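Local coordinates for acetoin utilization protein (Exiguobacterium sibiricum, PDB 2Q04) that is probably an acetyltransferase of the GNAT family with a role in acetoin utilization, at residues 85-90 with 170-175. Residues are numbered along the deposited sequence; the frame is centred on the assembly and turned at random.
With CA (calcium ion), chain H; EDO (1,2-ethanediol), chain K.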
ATOM      1  N   GLU A  85       1.156 -10.563 -12.337  1.00 60.64           N
ATOM      2  CA  GLU A  85      -0.196 -10.546 -11.789  1.00 62.19           C
ATOM      3  C   GLU A  85      -1.083  -9.830 -12.797  1.00 61.56           C
ATOM      4  O   GLU A  85      -0.581  -9.142 -13.679  1.00 61.19           O
ATOM      5  CB  GLU A  85      -0.227  -9.830 -10.429  1.00 62.65           C
ATOM      6  CG  GLU A  85       0.517 -10.591  -9.301  1.00 65.24           C
ATOM      7  CD  GLU A  85       0.203 -10.042  -7.893  1.00 65.41           C
ATOM      8  OE1 GLU A  85      -0.177  -8.847  -7.776  1.00 73.72           O
ATOM      9  OE2 GLU A  85       0.340 -10.811  -6.909  1.00 74.14           O
ATOM     10  N   THR A  86      -2.396  -9.992 -12.675  1.00 61.17           N
ATOM     11  CA  THR A  86      -3.322  -9.457 -13.697  1.00 61.54           C
ATOM     12  C   THR A  86      -3.386  -7.918 -13.733  1.00 60.52           C
ATOM     13  O   THR A  86      -3.663  -7.330 -14.776  1.00 60.82           O
ATOM     14  CB  THR A  86      -4.767 -10.031 -13.540  1.00 62.32           C
ATOM     15  OG1 THR A  86      -5.583  -9.591 -14.646  1.00 66.14           O
ATOM     16  CG2 THR A  86      -5.401  -9.587 -12.239  1.00 61.58           C
ATOM     17  N   TRP A  87      -3.021  -7.281 -12.634  1.00 59.40           N
ATOM     18  CA  TRP A  87      -3.188  -5.832 -12.498  1.00 58.58           C
ATOM     19  C   TRP A  87      -2.213  -5.000 -13.380  1.00 57.18           C
ATOM     20  O   TRP A  87      -2.392  -3.799 -13.528  1.00 56.89           O
ATOM     21  CB  TRP A  87      -3.061  -5.433 -11.018  1.00 59.44           C
ATOM     22  CG  TRP A  87      -3.831  -6.334 -10.145  1.00 59.38           C
ATOM     23  CD1 TRP A  87      -3.328  -7.303  -9.323  1.00 60.03           C
ATOM     24  CD2 TRP A  87      -5.248  -6.499 -10.137  1.00 60.07           C
ATOM     25  NE1 TRP A  87      -4.350  -8.017  -8.754  1.00 59.68           N
ATOM     26  CE2 TRP A  87      -5.542  -7.548  -9.241  1.00 62.11           C
ATOM     27  CE3 TRP A  87      -6.302  -5.849 -10.783  1.00 59.28           C
ATOM     28  CZ2 TRP A  87      -6.851  -7.964  -8.977  1.00 60.18           C
ATOM     29  CZ3 TRP A  87      -7.599  -6.257 -10.515  1.00 59.40           C
ATOM     30  CH2 TRP A  87      -7.860  -7.310  -9.623  1.00 60.48           C
ATOM     31  N   SER A  88      -1.242  -5.670 -14.020  1.00 56.12           N
ATOM     32  CA  SER A  88      -0.248  -4.979 -14.837  1.00 54.91           C
ATOM     33  C   SER A  88      -0.535  -5.085 -16.337  1.00 54.58           C
ATOM     34  O   SER A  88       0.211  -4.554 -17.144  1.00 54.76           O
ATOM     35  CB  SER A  88       1.154  -5.529 -14.548  1.00 54.80           C
ATOM     36  OG  SER A  88       1.266  -6.885 -14.932  1.00 54.52           O
ATOM     37  N   GLU A  89      -1.614  -5.760 -16.702  1.00 54.59           N
ATOM     38  CA  GLU A  89      -1.950  -5.942 -18.123  1.00 55.13           C
ATOM     39  C   GLU A  89      -2.150  -4.604 -18.850  1.00 55.62           C
ATOM     40  O   GLU A  89      -2.600  -3.621 -18.256  1.00 56.80           O
ATOM     41  CB  GLU A  89      -3.211  -6.779 -18.273  1.00 55.17           C
ATOM     42  CG  GLU A  89      -2.996  -8.245 -18.182  1.00 55.93           C
ATOM     43  CD  GLU A  89      -4.162  -9.033 -18.725  1.00 56.92           C
ATOM     44  OE1 GLU A  89      -5.131  -8.412 -19.227  1.00 58.44           O
ATOM     45  OE2 GLU A  89      -4.102 -10.271 -18.677  1.00 57.38           O
ATOM     46  N   GLY A  90      -1.829  -4.586 -20.140  1.00 55.33           N
ATOM     47  CA  GLY A  90      -2.033  -3.402 -20.958  1.00 55.71           C
ATOM     48  C   GLY A  90      -0.977  -2.343 -20.730  1.00 56.43           C
ATOM     49  O   GLY A  90      -0.148  -2.459 -19.829  1.00 56.93           O
ATOM     50  N   THR A 170     -14.419  -8.045  -7.841  1.00 56.43           N
ATOM     51  CA  THR A 170     -13.547  -8.586  -8.869  1.00 56.55           C
ATOM     52  C   THR A 170     -13.806 -10.077  -9.071  1.00 56.61           C
ATOM     53  O   THR A 170     -14.271 -10.766  -8.163  1.00 56.66           O
ATOM     54  CB  THR A 170     -12.073  -8.403  -8.504  1.00 56.07           C
ATOM     55  OG1 THR A 170     -11.254  -8.984  -9.520  1.00 55.94           O
ATOM     56  CG2 THR A 170     -11.754  -9.078  -7.162  1.00 57.46           C
ATOM     57  N   ASP A 171     -13.509 -10.567 -10.266  1.00 56.42           N
ATOM     58  CA  ASP A 171     -13.580 -11.987 -10.532  1.00 56.12           C
ATOM     59  C   ASP A 171     -12.180 -12.621 -10.529  1.00 56.08           C
ATOM     60  O   ASP A 171     -12.004 -13.757 -10.963  1.00 56.02           O
ATOM     61  CB  ASP A 171     -14.300 -12.262 -11.857  1.00 56.21           C
ATOM     62  CG  ASP A 171     -13.605 -11.640 -13.049  1.00 54.77           C
ATOM     63  OD1 ASP A 171     -12.419 -11.258 -12.936  1.00 55.86           O
ATOM     64  OD2 ASP A 171     -14.246 -11.544 -14.107  1.00 54.02           O
ATOM     65  N   ASP A 172     -11.189 -11.873 -10.048  1.00 56.48           N
ATOM     66  CA  ASP A 172      -9.836 -12.394  -9.917  1.00 56.57           C
ATOM     67  C   ASP A 172      -9.868 -13.659  -9.061  1.00 56.80           C
ATOM     68  O   ASP A 172     -10.342 -13.626  -7.932  1.00 57.10           O
ATOM     69  CB  ASP A 172      -8.920 -11.363  -9.261  1.00 56.22           C
ATOM     70  CG  ASP A 172      -7.496 -11.880  -9.077  1.00 56.31           C
ATOM     71  OD1 ASP A 172      -6.873 -12.276 -10.085  1.00 59.61           O
ATOM     72  OD2 ASP A 172      -6.994 -11.862  -7.928  1.00 56.36           O
ATOM     73  N   PRO A 173      -9.369 -14.784  -9.605  1.00 56.76           N
ATOM     74  CA  PRO A 173      -9.430 -16.055  -8.894  1.00 56.74           C
ATOM     75  C   PRO A 173      -8.854 -16.006  -7.467  1.00 56.84           C
ATOM     76  O   PRO A 173      -9.480 -16.494  -6.545  1.00 56.96           O
ATOM     77  CB  PRO A 173      -8.596 -16.986  -9.774  1.00 56.88           C
ATOM     78  CG  PRO A 173      -8.693 -16.409 -11.119  1.00 56.81           C
ATOM     79  CD  PRO A 173      -8.747 -14.934 -10.933  1.00 56.98           C
ATOM     80  N   GLU A 174      -7.672 -15.428  -7.307  1.00 57.26           N
ATOM     81  CA  GLU A 174      -7.008 -15.399  -5.994  1.00 58.37           C
ATOM     82  C   GLU A 174      -7.818 -14.602  -4.962  1.00 57.60           C
ATOM     83  O   GLU A 174      -8.036 -15.060  -3.836  1.00 58.02           O
ATOM     84  CB  GLU A 174      -5.587 -14.814  -6.102  1.00 58.77           C
ATOM     85  CG  GLU A 174      -4.522 -15.808  -6.620  1.00 62.60           C
ATOM     86  CD  GLU A 174      -3.131 -15.159  -6.795  1.00 62.28           C
ATOM     87  OE1 GLU A 174      -2.864 -14.128  -6.143  1.00 72.12           O
ATOM     88  OE2 GLU A 174      -2.309 -15.696  -7.561  1.00 70.42           O
ATOM     89  N   ILE A 175      -8.243 -13.413  -5.337  1.00 57.07           N
ATOM     90  CA  ILE A 175      -9.057 -12.601  -4.451  1.00 57.35           C
ATOM     91  C   ILE A 175     -10.415 -13.247  -4.197  1.00 57.05           C
ATOM     92  O   ILE A 175     -10.866 -13.322  -3.056  1.00 56.72           O
ATOM     93  CB  ILE A 175      -9.254 -11.194  -5.016  1.00 58.01           C
ATOM     94  CG1 ILE A 175      -7.965 -10.397  -4.858  1.00 58.27           C
ATOM     95  CG2 ILE A 175     -10.405 -10.481  -4.293  1.00 59.82           C
ATOM     96  CD1 ILE A 175      -7.982  -9.105  -5.553  1.00 62.37           C
TER
HETATM   97 CA    CA H 212       0.787  -2.127 -17.607  1.00 68.69          CA
HETATM   98  C1  EDO K 215     -15.113 -10.425  -4.077  1.00 48.68           C
HETATM   99  O1  EDO K 215     -15.349  -9.670  -5.288  1.00 38.74           O
HETATM  100  C2  EDO K 215     -14.043  -9.723  -3.231  1.00 48.59           C
HETATM  101  O2  EDO K 215     -14.031 -10.214  -1.876  1.00 55.26           O
HETATM  102  O   HOH W   1      -0.448 -12.780  -4.878  1.00 51.81           O
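Trp87 brings the six-membered end of its indole up to Thr170, Asp172 and Ile175, and accounts for most of the surface that 85-90 loses to 170-175. Its CZ2 lies 3.8 Å from Ile175 CD1, the methyl meeting the ring obliquely, while CH2 approaches Thr170 OG1 at the ring edge, close to the indole plane. Beside them CZ2 also comes near Asp172 CG, with the ring and carboxylate planes 62° apart, a packing contact without a polar bond. Thr86 fits into the same cluster: its CG2 sits 3.6 Å above the indole plane, over the ring centre, and reaches Asp172 OD1 at 3.7 Å. Leu132 and Thr134 of strand 130-135 and Leu183 of strand 182-187 also touch Trp87, so the loop joining strands 71-79 and 95-103 of the GNAT-like sheet packs here beside helix 173-176. Residues 170-175 are braced internally. Thr170 OG1 accepts from Asp172 N at 2.9 Å, forming an ST turn, and is also hydrogen-bonded to Arg203 O. Asp172 is the N-cap of the helix: with CG anti to its backbone N (chi1 179°), OD2 takes the N-H of Ile175 at 3.3 Å, from 44° out of the carboxylate plane. Whereas the cluster round Trp87 is tight, its atoms in van der Waals contact, the Glu85 and Glu174 side is looser, and neither side chain directly touches the opposite segment. Glu85 OE2 and Glu174 OE1 stop 4.7 Å apart, and one water donates to both oxygens, a bridge that would be expected to ease the repulsion between like charges. Farther along 85-90, Ser88 O and Gly90 O bind a calcium ion at 2.5 and 2.4 Å respectively, and Glu89 forms a salt bridge with Arg205.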